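Local coordinates for NH(3)-dependent NAD(+) synthetase (Francisella tularensis subsp. holarctica LVS, PDB 3FIU), which belongs to the NAD synthase family of the HUP clan and binds adenosine monophosphate, pyrophosphate and magnesium beside a parallel sheet flanked by helices, at residues L36-S47 with D70-L81; T57-N66 with Q120-Y131. All coordinates share one frame; numbering follows the deposited sequence.

Contact 1: L36-S47 with D70-L81; sequences LSGGIDSAVAAS and DMQDALELIEML. With MG (magnesium ion), chain E; POP (pyrophosphate 2-), chain H; AMP (adenosine monophosphate), chain G.
The carbonyl oxygen D70 O is approached by three groups. A74 N donates to it over 3.1 Å. Water 1 donates to it over 3.3 Å and also to L36 O, so it bridges the two segments. The third is G38 CA, in a CA-H...O contact. G38 has a positive phi of 95° and no side chain, which lets the backbones come this close. G38 lies in the SGGxDS loop, the modified P-loop (PP-loop) of this family, which leads from strand 31-35 into helix 40-51. The loop wraps the pyrophosphate. S42 grips POP O1 twice: S42 N donates over 2.8 Å and S42 OG over 2.7 Å. S37 OG donates to POP O3 and accepts from G39 N, closing an ST turn. The start of helix 40-51 faces the pyrophosphate, so its dipole probably adds to the hold. D41 OD2 binds the magnesium ion at 2.1 Å. AMP O1P, POP O2, POP O4, water 2 and E147 also bind this ion.

Helices 40-47 and 70-81 run nearly parallel, with 13° between their short axes. Between them A43, A46 and S47 meet L77 and L81. With CG anti to the backbone N (chi1 -176°), the L77 side chain turns its CD2 onto A43 CB at 3.6 Å. L36, before the loop, packs on A74, L77 and I78. L36 CD1 meets I78 CG1 at 3.5 Å as the two slide past in opposite directions. Beside the loop, K190 forms salt bridges with D70 and D73 and a hydrogen bond with G38 O. S47 OG lies near L77 CD1 and donates to A43 O over 2.9 Å; it reaches that oxygen from the face opposite S47 N.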
loop_
_atom_site.group_PDB
_atom_site.type_symbol
_atom_site.label_atom_id
_atom_site.label_comp_id
_atom_site.label_asym_id
_atom_site.label_seq_id
_atom_site.Cartn_x
_atom_site.Cartn_y
_atom_site.Cartn_z
ATOM N N LEU A 36 -13.360 -10.350 -4.665
ATOM C CA LEU A 36 -14.593 -10.898 -4.076
ATOM C C LEU A 36 -14.307 -12.042 -3.130
ATOM O O LEU A 36 -13.862 -13.118 -3.550
ATOM C CB LEU A 36 -15.570 -11.381 -5.161
ATOM C CG LEU A 36 -16.542 -10.477 -5.885
ATOM C CD1 LEU A 36 -17.482 -11.395 -6.654
ATOM C CD2 LEU A 36 -17.355 -9.616 -4.942
ATOM N N SER A 37 -14.571 -11.807 -1.848
ATOM C CA SER A 37 -14.269 -12.767 -0.801
ATOM C C SER A 37 -15.440 -13.720 -0.523
ATOM O O SER A 37 -15.266 -14.723 0.135
ATOM C CB SER A 37 -13.975 -12.011 0.479
ATOM O OG SER A 37 -15.133 -11.274 0.845
ATOM N N GLY A 38 -16.627 -13.389 -1.002
ATOM C CA GLY A 38 -17.841 -14.144 -0.670
ATOM C C GLY A 38 -18.534 -13.478 0.512
ATOM O O GLY A 38 -19.640 -13.904 0.907
ATOM N N GLY A 39 -17.909 -12.415 1.031
ATOM C CA GLY A 39 -18.528 -11.565 2.098
ATOM C C GLY A 39 -19.438 -10.468 1.553
ATOM O O GLY A 39 -19.471 -10.194 0.357
ATOM N N ILE A 40 -20.161 -9.803 2.455
ATOM C CA ILE A 40 -21.128 -8.773 2.083
ATOM C C ILE A 40 -20.524 -7.457 1.548
ATOM O O ILE A 40 -21.085 -6.846 0.637
ATOM C CB ILE A 40 -22.043 -8.435 3.296
ATOM C CG1 ILE A 40 -23.211 -7.563 2.855
ATOM C CG2 ILE A 40 -21.242 -7.700 4.435
ATOM C CD1 ILE A 40 -24.140 -8.273 1.946
ATOM N N ASP A 41 -19.396 -7.007 2.110
ATOM C CA ASP A 41 -18.819 -5.690 1.719
ATOM C C ASP A 41 -18.405 -5.736 0.263
ATOM O O ASP A 41 -18.750 -4.853 -0.523
ATOM C CB ASP A 41 -17.583 -5.305 2.561
ATOM C CG ASP A 41 -17.875 -5.147 4.048
ATOM O OD1 ASP A 41 -19.004 -4.754 4.419
ATOM O OD2 ASP A 41 -16.924 -5.414 4.844
ATOM N N SER A 42 -17.667 -6.786 -0.110
ATOM C CA SER A 42 -17.208 -6.878 -1.502
ATOM C C SER A 42 -18.365 -7.218 -2.433
ATOM O O SER A 42 -18.390 -6.745 -3.577
ATOM C CB SER A 42 -16.052 -7.870 -1.672
ATOM O OG SER A 42 -16.396 -9.145 -1.118
ATOM N N ALA A 43 -19.341 -7.986 -1.935
ATOM C CA ALA A 43 -20.535 -8.275 -2.742
ATOM C C ALA A 43 -21.281 -6.972 -3.129
ATOM O O ALA A 43 -21.644 -6.739 -4.310
ATOM C CB ALA A 43 -21.452 -9.257 -2.017
ATOM N N VAL A 44 -21.533 -6.134 -2.126
ATOM C CA VAL A 44 -22.236 -4.856 -2.344
ATOM C C VAL A 44 -21.423 -3.947 -3.272
ATOM O O VAL A 44 -21.957 -3.395 -4.246
ATOM C CB VAL A 44 -22.571 -4.167 -0.977
ATOM C CG1 VAL A 44 -23.077 -2.707 -1.170
ATOM C CG2 VAL A 44 -23.630 -5.002 -0.174
ATOM N N ALA A 45 -20.142 -3.763 -2.957
ATOM C CA ALA A 45 -19.262 -2.941 -3.788
ATOM C C ALA A 45 -19.242 -3.404 -5.273
ATOM O O ALA A 45 -19.375 -2.573 -6.196
ATOM C CB ALA A 45 -17.850 -2.930 -3.183
ATOM N N ALA A 46 -19.132 -4.717 -5.502
ATOM C CA ALA A 46 -19.179 -5.270 -6.880
ATOM C C ALA A 46 -20.516 -4.974 -7.597
ATOM O O ALA A 46 -20.537 -4.537 -8.752
ATOM C CB ALA A 46 -18.894 -6.790 -6.870
ATOM N N SER A 47 -21.617 -5.206 -6.895
ATOM C CA SER A 47 -22.956 -4.922 -7.405
ATOM C C SER A 47 -23.144 -3.446 -7.816
ATOM O O SER A 47 -23.709 -3.153 -8.873
ATOM C CB SER A 47 -24.011 -5.317 -6.378
ATOM O OG SER A 47 -23.910 -6.706 -6.062
ATOM N N ASP A 70 -17.010 -19.855 0.579
ATOM C CA ASP A 70 -16.855 -18.432 0.344
ATOM C C ASP A 70 -16.472 -18.164 -1.118
ATOM O O ASP A 70 -16.942 -17.199 -1.701
ATOM C CB ASP A 70 -15.855 -17.833 1.332
ATOM C CG ASP A 70 -16.396 -17.824 2.770
ATOM O OD1 ASP A 70 -17.647 -17.839 2.987
ATOM O OD2 ASP A 70 -15.573 -17.802 3.681
ATOM N N MET A 71 -15.622 -19.028 -1.690
ATOM C CA MET A 71 -15.348 -18.979 -3.113
ATOM C C MET A 71 -16.626 -19.247 -3.902
ATOM O O MET A 71 -16.890 -18.563 -4.890
ATOM C CB MET A 71 -14.279 -19.988 -3.522
ATOM C CG MET A 71 -13.889 -19.901 -4.997
ATOM S SD MET A 71 -12.905 -21.325 -5.514
ATOM C CE MET A 71 -14.243 -22.458 -5.760
ATOM N N GLN A 72 -17.405 -20.252 -3.470
ATOM C CA GLN A 72 -18.649 -20.613 -4.191
ATOM C C GLN A 72 -19.679 -19.489 -4.193
ATOM O O GLN A 72 -20.322 -19.228 -5.211
ATOM C CB GLN A 72 -19.248 -21.946 -3.672
ATOM C CG GLN A 72 -18.263 -23.106 -3.815
ATOM C CD GLN A 72 -18.771 -24.435 -3.295
ATOM O OE1 GLN A 72 -18.720 -25.432 -4.013
ATOM N NE2 GLN A 72 -19.213 -24.474 -2.033
ATOM N N ASP A 73 -19.811 -18.810 -3.051
ATOM C CA ASP A 73 -20.738 -17.673 -2.947
ATOM C C ASP A 73 -20.305 -16.505 -3.828
ATOM O O ASP A 73 -21.132 -15.849 -4.459
ATOM C CB ASP A 73 -20.846 -17.207 -1.497
ATOM C CG ASP A 73 -21.659 -18.158 -0.619
ATOM O OD1 ASP A 73 -21.597 -17.992 0.638
ATOM O OD2 ASP A 73 -22.318 -19.073 -1.160
ATOM N N ALA A 74 -18.999 -16.232 -3.849
ATOM C CA ALA A 74 -18.471 -15.185 -4.748
ATOM C C ALA A 74 -18.775 -15.531 -6.222
ATOM O O ALA A 74 -19.168 -14.676 -7.013
ATOM C CB ALA A 74 -16.968 -15.025 -4.535
ATOM N N LEU A 75 -18.539 -16.795 -6.578
ATOM C CA LEU A 75 -18.826 -17.284 -7.931
ATOM C C LEU A 75 -20.299 -17.150 -8.245
ATOM O O LEU A 75 -20.662 -16.721 -9.335
ATOM C CB LEU A 75 -18.405 -18.747 -8.087
ATOM C CG LEU A 75 -16.968 -19.012 -8.521
ATOM C CD1 LEU A 75 -16.641 -20.526 -8.476
ATOM C CD2 LEU A 75 -16.735 -18.409 -9.913
ATOM N N GLU A 76 -21.142 -17.503 -7.279
ATOM C CA GLU A 76 -22.578 -17.333 -7.460
ATOM C C GLU A 76 -22.942 -15.874 -7.809
ATOM O O GLU A 76 -23.699 -15.623 -8.762
ATOM C CB GLU A 76 -23.360 -17.806 -6.239
ATOM C CG GLU A 76 -24.869 -17.731 -6.528
ATOM C CD GLU A 76 -25.722 -18.297 -5.428
ATOM O OE1 GLU A 76 -25.273 -19.263 -4.763
ATOM O OE2 GLU A 76 -26.837 -17.776 -5.230
ATOM N N LEU A 77 -22.415 -14.922 -7.041
ATOM C CA LEU A 77 -22.604 -13.497 -7.360
ATOM C C LEU A 77 -22.111 -13.076 -8.749
ATOM O O LEU A 77 -22.830 -12.390 -9.487
ATOM C CB LEU A 77 -21.971 -12.614 -6.281
ATOM C CG LEU A 77 -22.190 -11.107 -6.475
ATOM C CD1 LEU A 77 -23.688 -10.730 -6.326
ATOM C CD2 LEU A 77 -21.290 -10.355 -5.489
ATOM N N ILE A 78 -20.899 -13.505 -9.104
ATOM C CA ILE A 78 -20.336 -13.256 -10.428
ATOM C C ILE A 78 -21.283 -13.772 -11.547
ATOM O O ILE A 78 -21.516 -13.065 -12.535
ATOM C CB ILE A 78 -18.936 -13.885 -10.518
ATOM C CG1 ILE A 78 -17.891 -13.023 -9.763
ATOM C CG2 ILE A 78 -18.511 -14.160 -11.977
ATOM C CD1 ILE A 78 -16.589 -13.805 -9.464
ATOM N N GLU A 79 -21.794 -14.995 -11.391
ATOM C CA GLU A 79 -22.746 -15.580 -12.357
ATOM C C GLU A 79 -23.981 -14.692 -12.513
ATOM O O GLU A 79 -24.448 -14.435 -13.632
ATOM C CB GLU A 79 -23.132 -17.012 -11.947
ATOM C CG GLU A 79 -21.990 -18.045 -12.202
ATOM C CD GLU A 79 -22.001 -19.265 -11.267
ATOM O OE1 GLU A 79 -22.995 -19.487 -10.548
ATOM O OE2 GLU A 79 -20.989 -20.015 -11.254
ATOM N N MET A 80 -24.507 -14.225 -11.382
ATOM C CA MET A 80 -25.692 -13.360 -11.373
ATOM C C MET A 80 -25.443 -12.012 -12.075
ATOM O O MET A 80 -26.324 -11.467 -12.773
ATOM C CB MET A 80 -26.130 -13.139 -9.919
ATOM C CG MET A 80 -27.301 -12.193 -9.748
ATOM S SD MET A 80 -27.726 -11.970 -7.998
ATOM C CE MET A 80 -27.724 -10.187 -7.975
ATOM N N LEU A 81 -24.245 -11.476 -11.864
ATOM C CA LEU A 81 -23.847 -10.174 -12.380
ATOM C C LEU A 81 -23.345 -10.242 -13.805
ATOM O O LEU A 81 -23.254 -9.210 -14.470
ATOM C CB LEU A 81 -22.727 -9.618 -11.510
ATOM C CG LEU A 81 -23.005 -8.604 -10.387
ATOM C CD1 LEU A 81 -24.491 -8.438 -10.007
ATOM C CD2 LEU A 81 -22.094 -8.828 -9.175
HETATM MG MG MG E . -15.096 -6.480 4.931
HETATM P P1 POP H . -16.058 -8.862 2.896
HETATM O O1 POP H . -16.707 -8.787 1.535
HETATM O O2 POP H . -15.245 -7.632 3.182
HETATM O O3 POP H . -15.185 -10.091 3.101
HETATM O O POP H . -17.246 -8.865 4.002
HETATM P P2 POP H . -16.966 -8.987 5.584
HETATM O O4 POP H . -16.161 -7.783 6.049
HETATM O O5 POP H . -18.363 -8.922 6.132
HETATM O O6 POP H . -16.308 -10.288 5.971
HETATM P P AMP G . -12.480 -8.686 5.130
HETATM O O1P AMP G . -13.146 -7.367 5.474
HETATM O O2P AMP G . -11.083 -8.811 5.759
HETATM O O3P AMP G . -13.277 -9.938 5.239
HETATM O "O5'" AMP G . -12.063 -8.576 3.561
HETATM C "C5'" AMP G . -11.528 -7.331 3.065
HETATM C "C4'" AMP G . -11.523 -7.390 1.547
HETATM O "O4'" AMP G . -10.445 -8.199 1.059
HETATM C "C3'" AMP G . -12.761 -8.057 0.961
HETATM O "O3'" AMP G . -13.821 -7.111 0.936
HETATM C "C2'" AMP G . -12.276 -8.432 -0.436
HETATM O "O2'" AMP G . -12.378 -7.316 -1.347
HETATM C "C1'" AMP G . -10.808 -8.791 -0.192
HETATM N N9 AMP G . -10.699 -10.259 -0.023
HETATM C C8 AMP G . -10.622 -10.952 1.145
HETATM N N7 AMP G . -10.548 -12.290 0.918
HETATM C C5 AMP G . -10.611 -12.455 -0.425
HETATM C C6 AMP G . -10.563 -13.612 -1.339
HETATM N N6 AMP G . -10.498 -14.872 -0.851
HETATM N N1 AMP G . -10.621 -13.327 -2.653
HETATM C C2 AMP G . -10.717 -12.082 -3.164
HETATM N N3 AMP G . -10.746 -10.960 -2.392
HETATM C C4 AMP G . -10.691 -11.119 -1.039
HETATM O O HOH W 1 -14.062 -15.859 -2.593
HETATM O O HOH W 2 -14.129 -4.822 3.768
#

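Contact 2: T57-N66 with Q120-Y131; sequences TALILPSDNN and QARLRMMYLYAY. With AMP (adenosine monophosphate), chain G.
R124 and L61 carry the main polar link. R124 comes side-on and gives two hydrogen bonds to the single oxygen L61 O. R124 NE donates over 2.7 Å and R124 NH2 over 3.0 Å. The oxygen lies almost in the guanidinium plane, so the two bonds fix the rotation of the group. The R124 chain is extended from CG to NE, and one guanidinium face covers the adenine of AMP. L61 N donates to AMP N1 over 2.9 Å, so both backbone polar atoms of L61 are used. At the far end T57 OG1 and Y131 OH share a hydrogen bond of 2.7 Å. R137 also bonds T57 OG1.

Strand 57-60 and helix 120-131 run roughly antiparallel, at 150°. This is a helix packed on a parallel sheet, as in the Rossmann-like fold of the HUP clan, with the adenine at the strand's C-terminal end.

Apolar contacts lie between these bonds. L59 CD1 meets L128 CD2 at 3.8 Å and also lies near Y127 CB. L61 CD1 reaches Y127 CB at 3.8 Å, while L61 CD2 sits over one face of the Y127 ring, toward its rim. Y127 OH bonds S100 of the second subunit.

One CH-pi contact is present. T57 CG2, anti to its backbone N, lies over a face of Y131, 4.0 Å from the ring centroid.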
loop_
_atom_site.group_PDB
_atom_site.type_symbol
_atom_site.label_atom_id
_atom_site.label_comp_id
_atom_site.label_asym_id
_atom_site.label_seq_id
_atom_site.Cartn_x
_atom_site.Cartn_y
_atom_site.Cartn_z
ATOM N N THR A 57 -14.499 -6.163 -13.337
ATOM C CA THR A 57 -13.967 -7.542 -13.239
ATOM C C THR A 57 -13.807 -7.898 -11.786
ATOM O O THR A 57 -13.341 -7.057 -10.992
ATOM C CB THR A 57 -12.584 -7.603 -13.938
ATOM O OG1 THR A 57 -12.765 -7.319 -15.327
ATOM C CG2 THR A 57 -11.873 -8.997 -13.783
ATOM N N ALA A 58 -14.119 -9.157 -11.447
ATOM C CA ALA A 58 -13.900 -9.663 -10.094
ATOM C C ALA A 58 -12.753 -10.658 -10.032
ATOM O O ALA A 58 -12.647 -11.540 -10.880
ATOM C CB ALA A 58 -15.167 -10.314 -9.546
ATOM N N LEU A 59 -11.906 -10.530 -9.013
ATOM C CA LEU A 59 -10.907 -11.532 -8.761
ATOM C C LEU A 59 -11.301 -12.317 -7.512
ATOM O O LEU A 59 -11.600 -11.740 -6.485
ATOM C CB LEU A 59 -9.516 -10.897 -8.581
ATOM C CG LEU A 59 -9.009 -10.014 -9.712
ATOM C CD1 LEU A 59 -7.518 -9.663 -9.443
ATOM C CD2 LEU A 59 -9.193 -10.735 -11.061
ATOM N N ILE A 60 -11.302 -13.638 -7.626
ATOM C CA ILE A 60 -11.394 -14.503 -6.456
ATOM C C ILE A 60 -10.020 -15.056 -6.161
ATOM O O ILE A 60 -9.387 -15.683 -7.017
ATOM C CB ILE A 60 -12.406 -15.624 -6.668
ATOM C CG1 ILE A 60 -13.781 -15.039 -6.997
ATOM C CG2 ILE A 60 -12.447 -16.618 -5.425
ATOM C CD1 ILE A 60 -14.815 -16.114 -7.344
ATOM N N LEU A 61 -9.564 -14.850 -4.924
ATOM C CA LEU A 61 -8.150 -15.037 -4.596
ATOM C C LEU A 61 -7.978 -15.867 -3.333
ATOM O O LEU A 61 -7.456 -15.371 -2.310
ATOM C CB LEU A 61 -7.455 -13.656 -4.457
ATOM C CG LEU A 61 -7.569 -12.814 -5.724
ATOM C CD1 LEU A 61 -7.117 -11.347 -5.501
ATOM C CD2 LEU A 61 -6.691 -13.490 -6.781
ATOM N N PRO A 62 -8.401 -17.142 -3.391
ATOM C CA PRO A 62 -8.312 -17.956 -2.179
ATOM C C PRO A 62 -6.893 -18.351 -1.766
ATOM O O PRO A 62 -6.014 -18.571 -2.610
ATOM C CB PRO A 62 -9.129 -19.199 -2.539
ATOM C CG PRO A 62 -9.105 -19.271 -4.023
ATOM C CD PRO A 62 -8.976 -17.887 -4.534
ATOM N N SER A 63 -6.674 -18.467 -0.464
ATOM C CA SER A 63 -5.511 -19.189 0.036
ATOM C C SER A 63 -6.027 -20.505 0.616
ATOM O O SER A 63 -7.228 -20.724 0.681
ATOM C CB SER A 63 -4.816 -18.382 1.115
ATOM O OG SER A 63 -5.669 -18.281 2.261
ATOM N N ASP A 64 -5.138 -21.389 1.044
ATOM C CA ASP A 64 -5.612 -22.644 1.616
ATOM C C ASP A 64 -6.397 -22.427 2.909
ATOM O O ASP A 64 -7.158 -23.291 3.289
ATOM C CB ASP A 64 -4.454 -23.623 1.810
ATOM C CG ASP A 64 -3.937 -24.165 0.483
ATOM O OD1 ASP A 64 -4.566 -23.913 -0.578
ATOM O OD2 ASP A 64 -2.898 -24.843 0.505
ATOM N N ASN A 65 -6.245 -21.270 3.559
ATOM C CA ASN A 65 -7.003 -20.953 4.793
ATOM C C ASN A 65 -8.485 -20.683 4.558
ATOM O O ASN A 65 -9.313 -20.828 5.481
ATOM C CB ASN A 65 -6.412 -19.739 5.516
ATOM C CG ASN A 65 -4.950 -19.922 5.871
ATOM O OD1 ASN A 65 -4.608 -20.258 7.014
ATOM N ND2 ASN A 65 -4.072 -19.705 4.889
ATOM N N ASN A 66 -8.815 -20.274 3.334
ATOM C CA ASN A 66 -10.187 -19.867 2.984
ATOM C C ASN A 66 -11.135 -21.054 2.859
ATOM O O ASN A 66 -10.724 -22.164 2.514
ATOM C CB ASN A 66 -10.220 -19.048 1.685
ATOM C CG ASN A 66 -9.646 -17.644 1.854
ATOM O OD1 ASN A 66 -10.260 -16.767 2.455
ATOM N ND2 ASN A 66 -8.480 -17.430 1.318
ATOM N N GLN A 120 -1.113 -12.123 3.089
ATOM C CA GLN A 120 -2.100 -12.557 2.083
ATOM C C GLN A 120 -2.920 -11.385 1.589
ATOM O O GLN A 120 -3.239 -11.313 0.402
ATOM C CB GLN A 120 -2.980 -13.695 2.592
ATOM C CG GLN A 120 -2.171 -14.936 2.907
ATOM C CD GLN A 120 -2.979 -16.124 3.418
ATOM O OE1 GLN A 120 -2.468 -17.255 3.479
ATOM N NE2 GLN A 120 -4.209 -15.891 3.781
ATOM N N ALA A 121 -3.259 -10.448 2.472
ATOM C CA ALA A 121 -4.041 -9.284 2.027
ATOM C C ALA A 121 -3.254 -8.412 1.041
ATOM O O ALA A 121 -3.803 -7.866 0.121
ATOM C CB ALA A 121 -4.468 -8.432 3.230
ATOM N N ARG A 122 -1.953 -8.292 1.258
ATOM C CA ARG A 122 -1.101 -7.509 0.396
ATOM C C ARG A 122 -0.866 -8.244 -0.935
ATOM O O ARG A 122 -0.758 -7.612 -1.955
ATOM C CB ARG A 122 0.225 -7.259 1.109
ATOM C CG ARG A 122 0.013 -6.324 2.333
ATOM C CD ARG A 122 1.303 -6.125 3.123
ATOM N NE ARG A 122 0.984 -5.213 4.240
ATOM C CZ ARG A 122 1.273 -5.421 5.516
ATOM N NH1 ARG A 122 2.013 -6.469 5.871
ATOM N NH2 ARG A 122 0.863 -4.526 6.432
ATOM N N LEU A 123 -0.773 -9.563 -0.903
ATOM C CA LEU A 123 -0.779 -10.304 -2.170
ATOM C C LEU A 123 -2.037 -10.016 -2.997
ATOM O O LEU A 123 -1.962 -9.792 -4.218
ATOM C CB LEU A 123 -0.668 -11.804 -1.944
ATOM C CG LEU A 123 0.730 -12.353 -1.722
ATOM C CD1 LEU A 123 0.608 -13.833 -1.433
ATOM C CD2 LEU A 123 1.617 -12.099 -2.952
ATOM N N ARG A 124 -3.202 -10.020 -2.344
ATOM C CA ARG A 124 -4.433 -9.702 -3.064
ATOM C C ARG A 124 -4.381 -8.301 -3.676
ATOM O O ARG A 124 -4.808 -8.117 -4.793
ATOM C CB ARG A 124 -5.661 -9.861 -2.144
ATOM C CG ARG A 124 -5.878 -11.358 -1.805
ATOM C CD ARG A 124 -7.268 -11.687 -1.213
ATOM N NE ARG A 124 -7.277 -13.098 -0.810
ATOM C CZ ARG A 124 -7.067 -13.541 0.430
ATOM N NH1 ARG A 124 -6.876 -12.700 1.450
ATOM N NH2 ARG A 124 -7.057 -14.843 0.663
ATOM N N MET A 125 -3.845 -7.329 -2.935
ATOM C CA MET A 125 -3.611 -5.967 -3.452
ATOM C C MET A 125 -2.775 -6.016 -4.731
ATOM O O MET A 125 -3.108 -5.334 -5.733
ATOM C CB MET A 125 -2.949 -5.086 -2.375
ATOM C CG MET A 125 -2.651 -3.617 -2.814
ATOM S SD MET A 125 -1.134 -3.507 -3.760
ATOM C CE MET A 125 0.155 -3.730 -2.515
ATOM N N MET A 126 -1.745 -6.855 -4.724
ATOM C CA MET A 126 -0.858 -6.997 -5.885
ATOM C C MET A 126 -1.632 -7.518 -7.100
ATOM O O MET A 126 -1.512 -6.979 -8.189
ATOM C CB MET A 126 0.297 -7.950 -5.573
ATOM C CG MET A 126 1.372 -7.324 -4.645
ATOM S SD MET A 126 2.804 -8.363 -4.386
ATOM C CE MET A 126 3.351 -8.669 -6.072
ATOM N N TYR A 127 -2.425 -8.567 -6.895
ATOM C CA TYR A 127 -3.263 -9.095 -7.978
ATOM C C TYR A 127 -4.162 -8.040 -8.569
ATOM O O TYR A 127 -4.222 -7.878 -9.792
ATOM C CB TYR A 127 -4.096 -10.297 -7.505
ATOM C CG TYR A 127 -3.263 -11.527 -7.397
ATOM C CD1 TYR A 127 -2.881 -12.241 -8.548
ATOM C CD2 TYR A 127 -2.834 -11.990 -6.146
ATOM C CE1 TYR A 127 -2.101 -13.393 -8.441
ATOM C CE2 TYR A 127 -2.067 -13.109 -6.032
ATOM C CZ TYR A 127 -1.686 -13.797 -7.189
ATOM O OH TYR A 127 -0.913 -14.895 -7.036
ATOM N N LEU A 128 -4.915 -7.364 -7.708
ATOM C CA LEU A 128 -5.822 -6.299 -8.132
ATOM C C LEU A 128 -5.167 -5.202 -8.951
ATOM O O LEU A 128 -5.709 -4.808 -9.995
ATOM C CB LEU A 128 -6.549 -5.686 -6.919
ATOM C CG LEU A 128 -7.505 -6.690 -6.251
ATOM C CD1 LEU A 128 -7.878 -6.179 -4.881
ATOM C CD2 LEU A 128 -8.741 -6.930 -7.115
ATOM N N TYR A 129 -4.029 -4.705 -8.474
ATOM C CA TYR A 129 -3.242 -3.686 -9.175
ATOM C C TYR A 129 -2.561 -4.190 -10.458
ATOM O O TYR A 129 -2.423 -3.436 -11.386
ATOM C CB TYR A 129 -2.236 -3.013 -8.198
ATOM C CG TYR A 129 -2.971 -1.924 -7.434
ATOM C CD1 TYR A 129 -3.568 -2.191 -6.187
ATOM C CD2 TYR A 129 -3.207 -0.675 -8.039
ATOM C CE1 TYR A 129 -4.328 -1.207 -5.529
ATOM C CE2 TYR A 129 -3.931 0.297 -7.401
ATOM C CZ TYR A 129 -4.500 0.037 -6.147
ATOM O OH TYR A 129 -5.252 1.031 -5.523
ATOM N N ALA A 130 -2.112 -5.445 -10.490
ATOM C CA ALA A 130 -1.607 -6.034 -11.742
ATOM C C ALA A 130 -2.708 -6.045 -12.804
ATOM O O ALA A 130 -2.465 -5.693 -13.979
ATOM C CB ALA A 130 -1.086 -7.470 -11.516
ATOM N N TYR A 131 -3.910 -6.478 -12.412
ATOM C CA TYR A 131 -5.047 -6.462 -13.353
ATOM C C TYR A 131 -5.393 -5.034 -13.783
ATOM O O TYR A 131 -5.515 -4.735 -14.975
ATOM C CB TYR A 131 -6.299 -7.121 -12.740
ATOM C CG TYR A 131 -7.417 -7.237 -13.763
ATOM C CD1 TYR A 131 -7.532 -8.366 -14.567
ATOM C CD2 TYR A 131 -8.320 -6.189 -13.956
ATOM C CE1 TYR A 131 -8.540 -8.462 -15.532
ATOM C CE2 TYR A 131 -9.330 -6.274 -14.919
ATOM C CZ TYR A 131 -9.420 -7.415 -15.716
ATOM O OH TYR A 131 -10.422 -7.517 -16.672
HETATM P P AMP G . -12.480 -8.686 5.130
HETATM O O1P AMP G . -13.146 -7.367 5.474
HETATM O O2P AMP G . -11.083 -8.811 5.759
HETATM O O3P AMP G . -13.277 -9.938 5.239
HETATM O "O5'" AMP G . -12.063 -8.576 3.561
HETATM C "C5'" AMP G . -11.528 -7.331 3.065
HETATM C "C4'" AMP G . -11.523 -7.390 1.547
HETATM O "O4'" AMP G . -10.445 -8.199 1.059
HETATM C "C3'" AMP G . -12.761 -8.057 0.961
HETATM O "O3'" AMP G . -13.821 -7.111 0.936
HETATM C "C2'" AMP G . -12.276 -8.432 -0.436
HETATM O "O2'" AMP G . -12.378 -7.316 -1.347
HETATM C "C1'" AMP G . -10.808 -8.791 -0.192
HETATM N N9 AMP G . -10.699 -10.259 -0.023
HETATM C C8 AMP G . -10.622 -10.952 1.145
HETATM N N7 AMP G . -10.548 -12.290 0.918
HETATM C C5 AMP G . -10.611 -12.455 -0.425
HETATM C C6 AMP G . -10.563 -13.612 -1.339
HETATM N N6 AMP G . -10.498 -14.872 -0.851
HETATM N N1 AMP G . -10.621 -13.327 -2.653
HETATM C C2 AMP G . -10.717 -12.082 -3.164
HETATM N N3 AMP G . -10.746 -10.960 -2.392
HETATM C C4 AMP G . -10.691 -11.119 -1.039
#

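In the fold
Both contacts are buried, and their centres are about 14 Å apart. They meet at strand 56-60. Helix 68-81 of contact 1 packs I78, M71 and A74 against I60, while contact 2 uses T57 and L59 of the strand and L61 just after it, whose side chains point the other way. L36 N and L59 O probably form a hydrogen bond between the neighbouring strand ends. AMP touches both contacts. Contact 1 holds the pyrophosphate and, through D41, the magnesium that also binds the AMP phosphate; it also touches the adenine and ribose. Contact 2 meets the adenine alone, with a backbone NH and an arginine face. Only contact 2 also adjoins the second subunit.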